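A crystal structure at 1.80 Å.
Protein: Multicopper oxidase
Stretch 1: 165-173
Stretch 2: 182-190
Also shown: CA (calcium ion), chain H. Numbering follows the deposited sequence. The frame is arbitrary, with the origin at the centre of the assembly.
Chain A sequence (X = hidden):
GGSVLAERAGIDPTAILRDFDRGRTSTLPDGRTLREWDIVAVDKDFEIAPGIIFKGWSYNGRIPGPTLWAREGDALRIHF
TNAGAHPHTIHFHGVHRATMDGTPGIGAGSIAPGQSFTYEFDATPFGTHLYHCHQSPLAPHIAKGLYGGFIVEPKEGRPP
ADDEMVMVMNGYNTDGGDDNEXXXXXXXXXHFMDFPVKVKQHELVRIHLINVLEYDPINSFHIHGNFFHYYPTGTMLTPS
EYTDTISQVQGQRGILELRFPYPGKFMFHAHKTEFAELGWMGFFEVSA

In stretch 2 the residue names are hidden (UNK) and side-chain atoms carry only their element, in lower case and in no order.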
ATOM      1  N   MET A 165      12.214  14.596 -14.638  1.00 16.29           N
ATOM      2  CA  MET A 165      11.970  15.425 -13.465  1.00 16.41           C
ATOM      3  C   MET A 165      11.934  14.608 -12.176  1.00 14.85           C
ATOM      4  O   MET A 165      11.859  13.370 -12.208  1.00 14.08           O
ATOM      5  CB  MET A 165      10.682  16.243 -13.632  1.00 16.66           C
ATOM      6  CG  MET A 165       9.502  15.454 -14.103  1.00 18.85           C
ATOM      7  SD  MET A 165       8.065  16.506 -14.447  1.00 20.77           S
ATOM      8  CE  MET A 165       8.514  17.218 -16.006  1.00 22.36           C
ATOM      9  N   VAL A 166      12.021  15.321 -11.056  1.00 13.92           N
ATOM     10  CA  VAL A 166      11.967  14.728  -9.724  1.00 14.53           C
ATOM     11  C   VAL A 166      10.869  15.394  -8.894  1.00 14.64           C
ATOM     12  O   VAL A 166      10.715  16.617  -8.891  1.00 13.77           O
ATOM     13  CB  VAL A 166      13.359  14.747  -8.981  1.00 14.67           C
ATOM     14  CG1 VAL A 166      13.930  16.158  -8.846  1.00 15.76           C
ATOM     15  CG2 VAL A 166      13.276  14.053  -7.621  1.00 15.48           C
ATOM     16  N   MET A 167      10.106  14.557  -8.200  1.00 13.83           N
ATOM     17  CA  MET A 167       9.027  15.015  -7.332  1.00 14.40           C
ATOM     18  C   MET A 167       9.134  14.357  -5.964  1.00 13.61           C
ATOM     19  O   MET A 167       8.947  13.134  -5.830  1.00 13.95           O
ATOM     20  CB  MET A 167       7.668  14.690  -7.963  1.00 13.76           C
ATOM     21  CG  MET A 167       7.391  15.509  -9.210  1.00 15.27           C
ATOM     22  SD  MET A 167       5.693  15.289  -9.759  1.00 16.16           S
ATOM     23  CE  MET A 167       5.629  16.551 -11.050  1.00 15.51           C
ATOM     24  N   VAL A 168       9.426  15.167  -4.952  1.00 13.28           N
ATOM     25  CA  VAL A 168       9.515  14.678  -3.581  1.00 13.55           C
ATOM     26  C   VAL A 168       8.263  15.133  -2.817  1.00 13.65           C
ATOM     27  O   VAL A 168       7.986  16.338  -2.700  1.00 13.97           O
ATOM     28  CB  VAL A 168      10.794  15.159  -2.861  1.00 13.11           C
ATOM     29  CG1 VAL A 168      10.848  14.593  -1.445  1.00 14.88           C
ATOM     30  CG2 VAL A 168      12.066  14.776  -3.663  1.00 13.87           C
ATOM     31  N   MET A 169       7.502  14.156  -2.334  1.00 13.73           N
ATOM     32  CA  MET A 169       6.257  14.415  -1.613  1.00 14.34           C
ATOM     33  C   MET A 169       6.556  14.458  -0.127  1.00 14.34           C
ATOM     34  O   MET A 169       7.101  13.495   0.429  1.00 14.18           O
ATOM     35  CB  MET A 169       5.223  13.311  -1.896  1.00 13.54           C
ATOM     36  CG  MET A 169       4.882  13.101  -3.353  1.00 14.02           C
ATOM     37  SD  MET A 169       3.657  11.788  -3.585  1.00 16.32           S
ATOM     38  CE  MET A 169       4.610  10.334  -3.092  1.00 15.84           C
ATOM     39  N   ASN A 170       6.203  15.566   0.525  1.00 14.39           N
ATOM     40  CA  ASN A 170       6.471  15.713   1.949  1.00 14.55           C
ATOM     41  C   ASN A 170       5.294  16.309   2.721  1.00 15.40           C
ATOM     42  O   ASN A 170       4.218  16.556   2.155  1.00 15.72           O
ATOM     43  CB  ASN A 170       7.727  16.578   2.181  1.00 14.46           C
ATOM     44  CG  ASN A 170       7.512  18.042   1.786  1.00 14.02           C
ATOM     45  OD1 ASN A 170       6.419  18.417   1.367  1.00 15.53           O
ATOM     46  ND2 ASN A 170       8.547  18.872   1.932  1.00 14.81           N
ATOM     47  N   GLY A 171       5.527  16.529   4.010  1.00 15.74           N
ATOM     48  CA  GLY A 171       4.540  17.132   4.898  1.00 16.54           C
ATOM     49  C   GLY A 171       5.241  18.085   5.835  1.00 16.81           C
ATOM     50  O   GLY A 171       6.445  17.953   6.095  1.00 16.66           O
ATOM     51  N   TYR A 172       4.482  19.048   6.348  1.00 16.87           N
ATOM     52  CA  TYR A 172       5.007  20.014   7.296  1.00 17.21           C
ATOM     53  C   TYR A 172       4.192  19.982   8.569  1.00 17.91           C
ATOM     54  O   TYR A 172       2.986  20.230   8.548  1.00 16.68           O
ATOM     55  CB  TYR A 172       5.006  21.427   6.711  1.00 18.00           C
ATOM     56  CG  TYR A 172       5.972  21.586   5.556  1.00 17.99           C
ATOM     57  CD1 TYR A 172       7.352  21.616   5.780  1.00 18.62           C
ATOM     58  CD2 TYR A 172       5.508  21.669   4.246  1.00 18.70           C
ATOM     59  CE1 TYR A 172       8.248  21.744   4.726  1.00 18.05           C
ATOM     60  CE2 TYR A 172       6.396  21.798   3.175  1.00 17.89           C
ATOM     61  CZ  TYR A 172       7.770  21.833   3.435  1.00 18.22           C
ATOM     62  OH  TYR A 172       8.668  21.944   2.410  1.00 17.61           O
ATOM     63  N   ASN A 173       4.876  19.631   9.654  1.00 18.18           N
ATOM     64  CA  ASN A 173       4.321  19.631  10.995  1.00 19.32           C
ATOM     65  C   ASN A 173       4.701  20.958  11.646  1.00 19.99           C
ATOM     66  O   ASN A 173       5.833  21.142  12.113  1.00 20.39           O
ATOM     67  CB  ASN A 173       4.870  18.431  11.777  1.00 19.08           C
ATOM     68  CG  ASN A 173       4.308  18.331  13.189  1.00 20.38           C
ATOM     69  OD1 ASN A 173       3.548  19.197  13.640  1.00 19.03           O
ATOM     70  ND2 ASN A 173       4.677  17.266  13.890  1.00 21.26           N
ATOM     71  N   UNK A 182       0.445  20.930   6.629  1.00 17.79           N
ATOM     72  CA  UNK A 182       0.536  21.148   5.184  1.00 17.29           C
ATOM     73  C   UNK A 182       1.272  20.010   4.479  1.00 16.67           C
ATOM     74  O   UNK A 182       1.992  19.226   5.109  1.00 15.97           O
ATOM     75  c   UNK A 182       1.237  22.472   4.864  1.00 18.75           C
ATOM     76  c   UNK A 182      -0.541  24.250   4.799  1.00 22.08           C
ATOM     77  c   UNK A 182       0.547  23.675   5.451  1.00 19.48           C
ATOM     78  c   UNK A 182       0.304  25.303   7.229  1.00 23.24           C
ATOM     79  c   UNK A 182       0.962  24.199   6.666  1.00 21.28           C
ATOM     80  c   UNK A 182      -0.773  25.876   6.565  1.00 22.56           C
ATOM     81  c   UNK A 182      -1.202  25.355   5.356  1.00 24.22           C
ATOM     82  N   UNK A 183       1.076  19.941   3.169  1.00 15.85           N
ATOM     83  CA  UNK A 183       1.683  18.902   2.318  1.00 15.22           C
ATOM     84  C   UNK A 183       2.194  19.552   1.057  1.00 14.99           C
ATOM     85  O   UNK A 183       1.692  20.595   0.640  1.00 14.80           O
ATOM     86  c   UNK A 183      -0.967  17.664   3.926  1.00 15.03           C
ATOM     87  c   UNK A 183       0.635  15.908   3.621  1.00 16.20           C
ATOM     88  c   UNK A 183       0.096  17.112   3.188  1.00 15.36           C
ATOM     89  o   UNK A 183      -1.424  15.161   6.561  1.00 17.34           O
ATOM     90  c   UNK A 183       0.130  15.246   4.745  1.00 16.29           C
ATOM     91  c   UNK A 183      -0.919  15.810   5.459  1.00 16.28           C
ATOM     92  c   UNK A 183      -1.472  17.021   5.053  1.00 17.20           C
ATOM     93  c   UNK A 183       0.655  17.821   1.972  1.00 15.28           C
ATOM     94  N   UNK A 184       3.222  18.974   0.442  1.00 14.62           N
ATOM     95  CA  UNK A 184       3.725  19.566  -0.787  1.00 14.76           C
ATOM     96  C   UNK A 184       4.341  18.522  -1.699  1.00 14.93           C
ATOM     97  O   UNK A 184       4.596  17.396  -1.279  1.00 14.01           O
ATOM     98  c   UNK A 184       4.735  20.692  -0.490  1.00 15.32           C
ATOM     99  o   UNK A 184       6.079  20.223  -0.424  1.00 14.99           O
ATOM    100  N   UNK A 185       4.517  18.908  -2.960  1.00 15.15           N
ATOM    101  CA  UNK A 185       5.504  18.270  -3.815  1.00 15.69           C
ATOM    102  C   UNK A 185       6.612  19.284  -4.091  1.00 15.25           C
ATOM    103  O   UNK A 185       6.359  20.406  -4.546  1.00 15.12           O
ATOM    104  c   UNK A 185       3.901  18.599  -5.792  1.00 17.99           C
ATOM    105  c   UNK A 185       6.015  17.261  -6.084  1.00 17.89           C
ATOM    106  c   UNK A 185       4.901  17.655  -5.107  1.00 16.46           C
ATOM    107  N   UNK A 186       7.845  18.897  -3.777  1.00 14.85           N
ATOM    108  CA  UNK A 186       9.005  19.772  -3.983  1.00 14.33           C
ATOM    109  C   UNK A 186       9.104  21.053  -3.154  1.00 14.84           C
ATOM    110  O   UNK A 186       9.814  21.980  -3.521  1.00 14.70           O
ATOM    111  n   UNK A 186       9.836  18.851  -7.520  1.00 16.92           N
ATOM    112  o   UNK A 186      10.068  17.796  -5.540  1.00 15.20           O
ATOM    113  c   UNK A 186       9.231  20.023  -5.488  1.00 14.80           C
ATOM    114  c   UNK A 186       9.746  18.796  -6.192  1.00 14.81           C
ATOM    115  N   UNK A 187       8.404  21.092  -2.022  1.00 15.18           N
ATOM    116  CA  UNK A 187       8.708  22.067  -0.990  1.00 15.55           C
ATOM    117  C   UNK A 187       7.628  23.045  -0.581  1.00 15.96           C
ATOM    118  O   UNK A 187       7.581  23.435   0.586  1.00 15.80           O
ATOM    119  N   UNK A 188       6.780  23.457  -1.522  1.00 15.53           N
ATOM    120  CA  UNK A 188       5.795  24.510  -1.235  1.00 15.35           C
ATOM    121  C   UNK A 188       4.368  24.094  -1.577  1.00 14.60           C
ATOM    122  O   UNK A 188       4.067  23.809  -2.736  1.00 14.09           O
ATOM    123  c   UNK A 188       6.126  25.787  -1.999  1.00 15.22           C
ATOM    124  c   UNK A 188       7.434  26.524  -1.742  1.00 15.65           C
ATOM    125  c   UNK A 188       7.550  26.917  -0.273  1.00 15.49           C
ATOM    126  c   UNK A 188       7.453  27.755  -2.667  1.00 15.95           C
ATOM    127  N   UNK A 189       3.488  24.064  -0.568  1.00 15.00           N
ATOM    128  CA  UNK A 189       2.073  23.776  -0.772  1.00 15.06           C
ATOM    129  C   UNK A 189       1.490  24.600  -1.925  1.00 15.25           C
ATOM    130  O   UNK A 189       1.710  25.820  -1.992  1.00 15.71           O
ATOM    131  c   UNK A 189       2.524  23.909   1.541  1.00 15.55           C
ATOM    132  c   UNK A 189       1.454  24.207   0.554  1.00 15.15           C
ATOM    133  c   UNK A 189       3.787  24.299   0.859  1.00 15.45           C
ATOM    134  N   UNK A 190       0.796  23.914  -2.831  1.00 15.41           N
ATOM    135  CA  UNK A 190       0.078  24.523  -3.972  1.00 16.34           C
ATOM    136  C   UNK A 190       0.921  25.271  -5.018  1.00 16.01           C
ATOM    137  O   UNK A 190       0.360  25.932  -5.905  1.00 16.61           O
ATOM    138  c   UNK A 190      -2.028  24.851  -2.553  1.00 17.64           C
ATOM    139  c   UNK A 190      -3.066  24.744  -0.362  1.00 18.44           C
ATOM    140  c   UNK A 190      -3.855  23.312  -2.124  1.00 19.27           C
ATOM    141  c   UNK A 190      -3.931  23.757  -0.802  1.00 16.91           C
ATOM    142  c   UNK A 190      -2.122  25.293  -1.241  1.00 18.41           C
ATOM    143  c   UNK A 190      -1.035  25.473  -3.494  1.00 16.50           C
ATOM    144  c   UNK A 190      -2.915  23.871  -2.996  1.00 18.30           C
TER
HETATM  145 CA    CA H 401       1.142  19.140  13.919  1.00 24.63          CA

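Position 182 carries seven carbons, one followed by a ring of six, with no heteroatom. Its backbone O accepts a hydrogen bond from N of Tyr-172 at 2.8 Å. CB of position 182 lies 4.3 Å from CB of Tyr-172. This is Phe-182: its first carbon suits an apolar contact, while the ring leads away from stretch 1.

Position 183 has one carbon, then a six-carbon ring bearing an oxygen. Its CA lies 4.2 Å from CA of Gly-171, and the residue is Tyr-183. This is a non-hydrogen-bonded pair of the antiparallel ladder, and the bare glycine leaves room beside the tyrosine ring: a CB on Gly-171 would lie 3.8 Å from CD1 of Tyr-183. The hydroxyl is hydrogen-bonded elsewhere in the structure.

Position 184 shows one carbon and one oxygen. Its backbone N donates to O of Asn-170 at 3.1 Å, and its O accepts from N of Asn-170 at 3.0 Å. The residue is Ser-184, whose short side chain keeps OG near the backbone, where it accepts a hydrogen bond from N of position 187 at 3.0 Å and so helps hold the turn.

Position 185 has three carbons, one carrying the other two, and one of that pair packs 3.6 Å from CB of Met-167. It is Val-185, a branched apolar residue suited to a buried strand position.

Position 186 has two carbons, the second carrying one oxygen and one nitrogen. The nitrogen donates to O of Val-166 and the oxygen accepts from N of Val-168, both at 2.8 Å; backbone N also donates to O of Val-168 at 2.8 Å. This is Asn-186, its amide imitating a peptide group.

Position 187 has no side-chain atoms, and its O accepts a 2.6 Å hydrogen bond from OH of Tyr-172, at that ring's edge. With phi 120° and psi -34°, a CB would be jammed against the preceding carbonyl oxygen, which calls for Gly-187.

Position 188 has four carbons forked at the second, pointing away without touching stretch 1: Leu-188, apolar as suits a buried site.

Position 189 has three carbons closing a ring onto the backbone N, one of them 4.3 Å from CE2 of Tyr-172. It is Pro-189, offering that ring an apolar surface.

Position 190 again has one carbon and a six-carbon ring, beyond reach of stretch 1, which does not account for the choice of Phe-190.

The contact is thus an antiparallel strand pair whose backbone ladder runs from Tyr-172 to Met-169. Where the second strand ends, the Asn-186 amide extends the hydrogen bonding to Val-166, while Tyr-172 reaches across to secure the turn.

Stretch 2 182-190: FYSVNGLPF
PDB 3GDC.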